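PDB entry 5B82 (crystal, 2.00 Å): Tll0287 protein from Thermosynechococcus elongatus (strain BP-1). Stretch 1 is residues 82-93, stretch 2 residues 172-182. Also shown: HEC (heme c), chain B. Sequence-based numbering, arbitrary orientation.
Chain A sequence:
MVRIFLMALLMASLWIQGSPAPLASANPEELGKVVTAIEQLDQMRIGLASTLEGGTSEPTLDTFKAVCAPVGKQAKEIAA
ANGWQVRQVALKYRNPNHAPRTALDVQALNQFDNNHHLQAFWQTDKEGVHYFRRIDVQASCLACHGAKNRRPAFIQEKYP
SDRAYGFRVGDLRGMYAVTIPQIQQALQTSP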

# COMPACT_ATOMS: atom_id res chain seq x y z
N ASN A 82 13.89 8.54 8.25
CA ASN A 82 13.17 9.50 9.09
C ASN A 82 12.91 9.08 10.54
O ASN A 82 12.43 9.88 11.35
CB ASN A 82 11.85 9.88 8.41
CG ASN A 82 12.06 10.70 7.16
OD1 ASN A 82 12.26 11.92 7.22
ND2 ASN A 82 12.04 10.04 6.01
N GLY A 83 13.25 7.84 10.88
CA GLY A 83 12.92 7.33 12.19
C GLY A 83 11.43 7.10 12.35
O GLY A 83 10.88 7.24 13.44
N TRP A 84 10.76 6.79 11.23
CA TRP A 84 9.35 6.43 11.26
C TRP A 84 9.22 4.93 11.08
O TRP A 84 10.18 4.25 10.72
CB TRP A 84 8.61 7.11 10.09
CG TRP A 84 8.73 8.61 10.05
CD1 TRP A 84 9.01 9.44 11.09
CD2 TRP A 84 8.57 9.45 8.90
NE1 TRP A 84 9.03 10.74 10.66
CE2 TRP A 84 8.77 10.78 9.32
CE3 TRP A 84 8.29 9.21 7.54
CZ2 TRP A 84 8.70 11.86 8.44
CZ3 TRP A 84 8.21 10.29 6.67
CH2 TRP A 84 8.41 11.60 7.13
N GLN A 85 8.03 4.40 11.34
CA GLN A 85 7.66 3.09 10.82
C GLN A 85 6.77 3.38 9.62
O GLN A 85 5.87 4.20 9.72
CB GLN A 85 6.88 2.31 11.87
CG GLN A 85 7.72 1.93 13.08
CD GLN A 85 6.92 1.93 14.35
OE1 GLN A 85 5.91 1.22 14.46
NE2 GLN A 85 7.35 2.73 15.31
N VAL A 86 7.04 2.73 8.49
CA VAL A 86 6.25 2.92 7.27
C VAL A 86 5.97 1.55 6.70
O VAL A 86 6.89 0.75 6.53
CB VAL A 86 7.00 3.75 6.21
CG1 VAL A 86 6.13 3.92 4.94
CG2 VAL A 86 7.41 5.09 6.79
N ARG A 87 4.71 1.27 6.39
CA ARG A 87 4.33 -0.06 5.96
C ARG A 87 3.01 -0.07 5.18
O ARG A 87 2.05 0.60 5.57
CB ARG A 87 4.18 -0.97 7.17
CG ARG A 87 4.04 -2.45 6.84
CD ARG A 87 4.14 -3.28 8.12
NE ARG A 87 2.95 -3.17 8.96
CZ ARG A 87 1.95 -4.04 8.97
NH1 ARG A 87 1.99 -5.11 8.18
NH2 ARG A 87 0.92 -3.86 9.77
N GLN A 88 2.97 -0.84 4.10
CA GLN A 88 1.71 -1.08 3.41
C GLN A 88 0.97 -2.16 4.17
O GLN A 88 1.56 -3.11 4.68
CB GLN A 88 1.97 -1.55 1.98
CG GLN A 88 2.62 -0.50 1.11
CD GLN A 88 3.16 -1.09 -0.18
OE1 GLN A 88 2.53 -0.99 -1.23
NE2 GLN A 88 4.33 -1.71 -0.10
N VAL A 89 -0.34 -1.99 4.27
CA VAL A 89 -1.18 -2.95 4.98
C VAL A 89 -2.42 -3.24 4.16
O VAL A 89 -3.08 -2.32 3.69
CB VAL A 89 -1.63 -2.39 6.33
CG1 VAL A 89 -2.43 -3.45 7.10
CG2 VAL A 89 -0.42 -1.91 7.15
N ALA A 90 -2.73 -4.52 3.98
CA ALA A 90 -3.93 -4.91 3.25
C ALA A 90 -4.53 -6.18 3.82
O ALA A 90 -3.81 -7.09 4.24
CB ALA A 90 -3.62 -5.10 1.76
N LEU A 91 -5.86 -6.22 3.85
CA LEU A 91 -6.59 -7.42 4.23
C LEU A 91 -6.23 -8.58 3.30
O LEU A 91 -5.97 -9.70 3.75
CB LEU A 91 -8.09 -7.15 4.15
CG LEU A 91 -9.02 -8.36 4.22
CD1 LEU A 91 -9.27 -8.79 5.66
CD2 LEU A 91 -10.33 -8.07 3.49
N LYS A 92 -6.23 -8.29 2.00
CA LYS A 92 -5.83 -9.25 0.98
C LYS A 92 -4.44 -8.88 0.49
O LYS A 92 -4.29 -8.06 -0.42
CB LYS A 92 -6.83 -9.23 -0.19
CG LYS A 92 -8.27 -9.46 0.23
CD LYS A 92 -9.26 -9.08 -0.87
CE LYS A 92 -9.18 -10.02 -2.06
NZ LYS A 92 -10.23 -9.68 -3.07
N TYR A 93 -3.43 -9.47 1.12
CA TYR A 93 -2.04 -9.10 0.87
C TYR A 93 -1.30 -10.14 0.04
O TYR A 93 -1.65 -11.31 0.03
CB TYR A 93 -1.30 -8.89 2.19
CG TYR A 93 -1.49 -10.05 3.14
CD1 TYR A 93 -0.64 -11.15 3.11
CD2 TYR A 93 -2.55 -10.07 4.04
CE1 TYR A 93 -0.83 -12.21 3.97
CE2 TYR A 93 -2.74 -11.13 4.89
CZ TYR A 93 -1.88 -12.19 4.86
OH TYR A 93 -2.08 -13.25 5.71
N LEU A 172 -11.29 -1.03 -2.46
CA LEU A 172 -10.25 -0.68 -1.50
C LEU A 172 -9.15 -1.74 -1.52
O LEU A 172 -9.39 -2.90 -1.18
CB LEU A 172 -10.84 -0.56 -0.09
CG LEU A 172 -9.82 -0.35 1.03
CD1 LEU A 172 -9.12 1.00 0.87
CD2 LEU A 172 -10.51 -0.47 2.37
N ARG A 173 -7.95 -1.34 -1.93
CA ARG A 173 -6.82 -2.26 -2.07
C ARG A 173 -6.13 -2.53 -0.73
O ARG A 173 -5.70 -3.65 -0.45
CB ARG A 173 -5.80 -1.68 -3.05
CG ARG A 173 -4.50 -2.46 -3.12
CD ARG A 173 -4.68 -3.80 -3.83
NE ARG A 173 -3.43 -4.54 -3.86
CZ ARG A 173 -3.02 -5.37 -2.90
NH1 ARG A 173 -3.78 -5.58 -1.84
NH2 ARG A 173 -1.85 -6.00 -3.01
N GLY A 174 -6.02 -1.48 0.08
CA GLY A 174 -5.28 -1.51 1.32
C GLY A 174 -4.98 -0.07 1.70
O GLY A 174 -5.72 0.85 1.32
N MET A 175 -3.89 0.14 2.42
CA MET A 175 -3.54 1.48 2.89
C MET A 175 -2.05 1.59 3.14
O MET A 175 -1.36 0.56 3.28
CB MET A 175 -4.28 1.80 4.18
CG MET A 175 -3.77 1.04 5.40
SD MET A 175 -4.86 1.28 6.81
CE MET A 175 -4.03 0.23 8.03
N TYR A 176 -1.53 2.82 3.16
CA TYR A 176 -0.21 3.07 3.74
C TYR A 176 -0.40 3.39 5.21
O TYR A 176 -1.39 4.02 5.58
CB TYR A 176 0.49 4.25 3.07
CG TYR A 176 0.56 4.14 1.56
CD1 TYR A 176 1.58 3.41 0.95
CD2 TYR A 176 -0.37 4.77 0.76
CE1 TYR A 176 1.64 3.30 -0.44
CE2 TYR A 176 -0.31 4.68 -0.61
CZ TYR A 176 0.69 3.94 -1.20
OH TYR A 176 0.73 3.85 -2.57
N ALA A 177 0.55 2.97 6.05
CA ALA A 177 0.51 3.24 7.49
C ALA A 177 1.86 3.77 7.95
O ALA A 177 2.89 3.13 7.75
CB ALA A 177 0.16 1.99 8.26
N VAL A 178 1.86 4.95 8.55
CA VAL A 178 3.09 5.53 9.09
C VAL A 178 2.94 5.82 10.57
O VAL A 178 1.89 6.28 11.01
CB VAL A 178 3.44 6.84 8.37
CG1 VAL A 178 4.69 7.47 8.98
CG2 VAL A 178 3.60 6.61 6.88
N THR A 179 3.98 5.54 11.34
CA THR A 179 3.99 5.93 12.75
C THR A 179 5.19 6.82 13.06
O THR A 179 6.33 6.48 12.75
CB THR A 179 4.03 4.70 13.68
OG1 THR A 179 2.80 3.98 13.56
CG2 THR A 179 4.20 5.14 15.14
N ILE A 180 4.91 7.97 13.67
CA ILE A 180 5.96 8.77 14.29
C ILE A 180 5.96 8.42 15.78
O ILE A 180 5.10 8.88 16.53
CB ILE A 180 5.74 10.28 14.12
CG1 ILE A 180 5.43 10.63 12.66
CG2 ILE A 180 6.97 11.04 14.63
CD1 ILE A 180 5.08 12.09 12.46
N PRO A 181 6.92 7.60 16.20
CA PRO A 181 6.91 7.05 17.57
C PRO A 181 6.92 8.14 18.65
O PRO A 181 7.49 9.20 18.45
CB PRO A 181 8.20 6.23 17.64
CG PRO A 181 9.06 6.76 16.56
CD PRO A 181 8.12 7.20 15.46
N GLN A 182 6.25 7.86 19.77
CA GLN A 182 6.23 8.75 20.92
C GLN A 182 7.65 9.01 21.46
O GLN A 182 8.02 10.14 21.75
CB GLN A 182 5.36 8.15 22.03
CG GLN A 182 5.18 9.01 23.26
CD GLN A 182 3.92 9.87 23.21
OE1 GLN A 182 4.00 11.10 23.17
NE2 GLN A 182 2.75 9.23 23.26
FE HEC B . 0.67 -4.44 -6.59
CHA HEC B . 1.89 -5.66 -3.67
CHB HEC B . -1.36 -2.25 -4.77
CHC HEC B . -0.41 -2.99 -9.46
CHD HEC B . 2.35 -6.83 -8.40
NA HEC B . 0.28 -4.07 -4.59
C1A HEC B . 1.01 -4.61 -3.56
C2A HEC B . 0.68 -3.90 -2.34
C3A HEC B . -0.22 -2.96 -2.66
C4A HEC B . -0.49 -3.05 -4.07
CMA HEC B . -0.89 -1.95 -1.72
CAA HEC B . 1.27 -4.17 -0.93
CBA HEC B . 0.33 -5.00 -0.05
CGA HEC B . 0.45 -6.46 -0.39
O1A HEC B . -0.54 -7.06 -0.86
O2A HEC B . 1.56 -7.03 -0.22
NB HEC B . -0.65 -2.93 -7.01
C1B HEC B . -1.34 -2.11 -6.14
C2B HEC B . -2.04 -1.10 -6.90
C3B HEC B . -1.78 -1.31 -8.19
C4B HEC B . -0.90 -2.45 -8.29
CMB HEC B . -2.96 -0.00 -6.30
CAB HEC B . -2.31 -0.47 -9.38
CBB HEC B . -1.73 0.97 -9.35
NC HEC B . 0.90 -4.86 -8.56
C1C HEC B . 0.40 -4.09 -9.59
C2C HEC B . 1.01 -4.55 -10.82
C3C HEC B . 1.67 -5.69 -10.55
C4C HEC B . 1.68 -5.86 -9.11
CMC HEC B . 0.55 -4.06 -12.21
CAC HEC B . 2.38 -6.63 -11.56
CBC HEC B . 3.49 -5.96 -12.41
ND HEC B . 1.86 -6.03 -6.12
C1D HEC B . 2.57 -6.81 -7.04
C2D HEC B . 3.57 -7.58 -6.33
C3D HEC B . 3.40 -7.21 -4.86
C4D HEC B . 2.33 -6.25 -4.83
CMD HEC B . 4.58 -8.59 -6.92
CAD HEC B . 4.22 -7.72 -3.65
CBD HEC B . 5.39 -6.75 -3.54
CGD HEC B . 6.19 -7.00 -2.28
O1D HEC B . 6.78 -8.09 -2.13
O2D HEC B . 6.23 -6.08 -1.43
O HOH W 1 -7.13 -5.80 0.77

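Residues 85-89 and 172-181 form neighbouring antiparallel strands: their axes approach to 4.7 Å and their N-to-C directions differ by 168°. Three residue pairs carry the backbone hydrogen bonds, each in both directions. Gln85 N donates to Thr179 O (3.0 Å) and Thr179 N to Gln85 O (2.8 Å); Arg87 N to Ala177 O (2.9 Å) and Ala177 N to Arg87 O (2.8 Å); Val89 N to Met175 O and Met175 N to Val89 O (both 2.9 Å). N-H...O angles of 142-168° support all six. Between them lie the non-hydrogen-bonded pairs Val86-Val178 and Gln88-Tyr176, whose CA atoms are closer, at 4.5 and 4.6 Å against 5.0-5.4 Å. Here CA-H groups point at carbonyls instead, the shortest contact being Val178 CA to Gln85 O at 3.1 Å, with an angle of 143° at the hydrogen.

This alternation sorts the side chains onto two faces. On one, Val86 CG2 meets Val178 CG2 at 4.1 Å, and Gln88 CG lies 4.0 Å from Tyr176 CD1, so the glutamine offers its aliphatic portion to the ring. The other face carries Gln85, Arg87 and Val89 with Thr179, Ala177 and Met175. Val89 CB packs 3.9 Å from Met175 CE, the extended thioether chain bringing its methyl back toward the neighbouring strand, while Val89 CG2 reaches Ala177 CB at 4.1 Å. Arg87 starts on this face, but its end leads away and its NH1 and NH2 are hydrogen-bonded elsewhere in the structure.

At one end, Gly83 leaves the preceding helix with phi 71°, a conformation that favours glycine, and its O lies 3.4 Å from Pro181 CD. The buried Trp84 then packs CB against Val178 CG1 and CD1 against Ile180 CG1, both at 4.1 Å.

At the other end, Gly174 fits tightly against Ala90, with CA atoms 4.1 Å apart. An ideal CB on Gly174 would lie 2.7 Å from Val89 O and 2.8 Å from Ala90 CB, so the absence of a side chain permits this approach. Arg173 points its CA-to-CB bond away, yet its long side chain returns: NH1 donates to Lys92 O (2.9 Å, 131°), and NH2 to heme O1A (2.7 Å, 153°). One guanidinium thus ties the first stretch to a heme propionate. A water reinforces this end, accepting from Lys92 N and donating to Arg173 O, each 2.9 Å from the water O. Together the stretches bury 746 Å², summed over both sides.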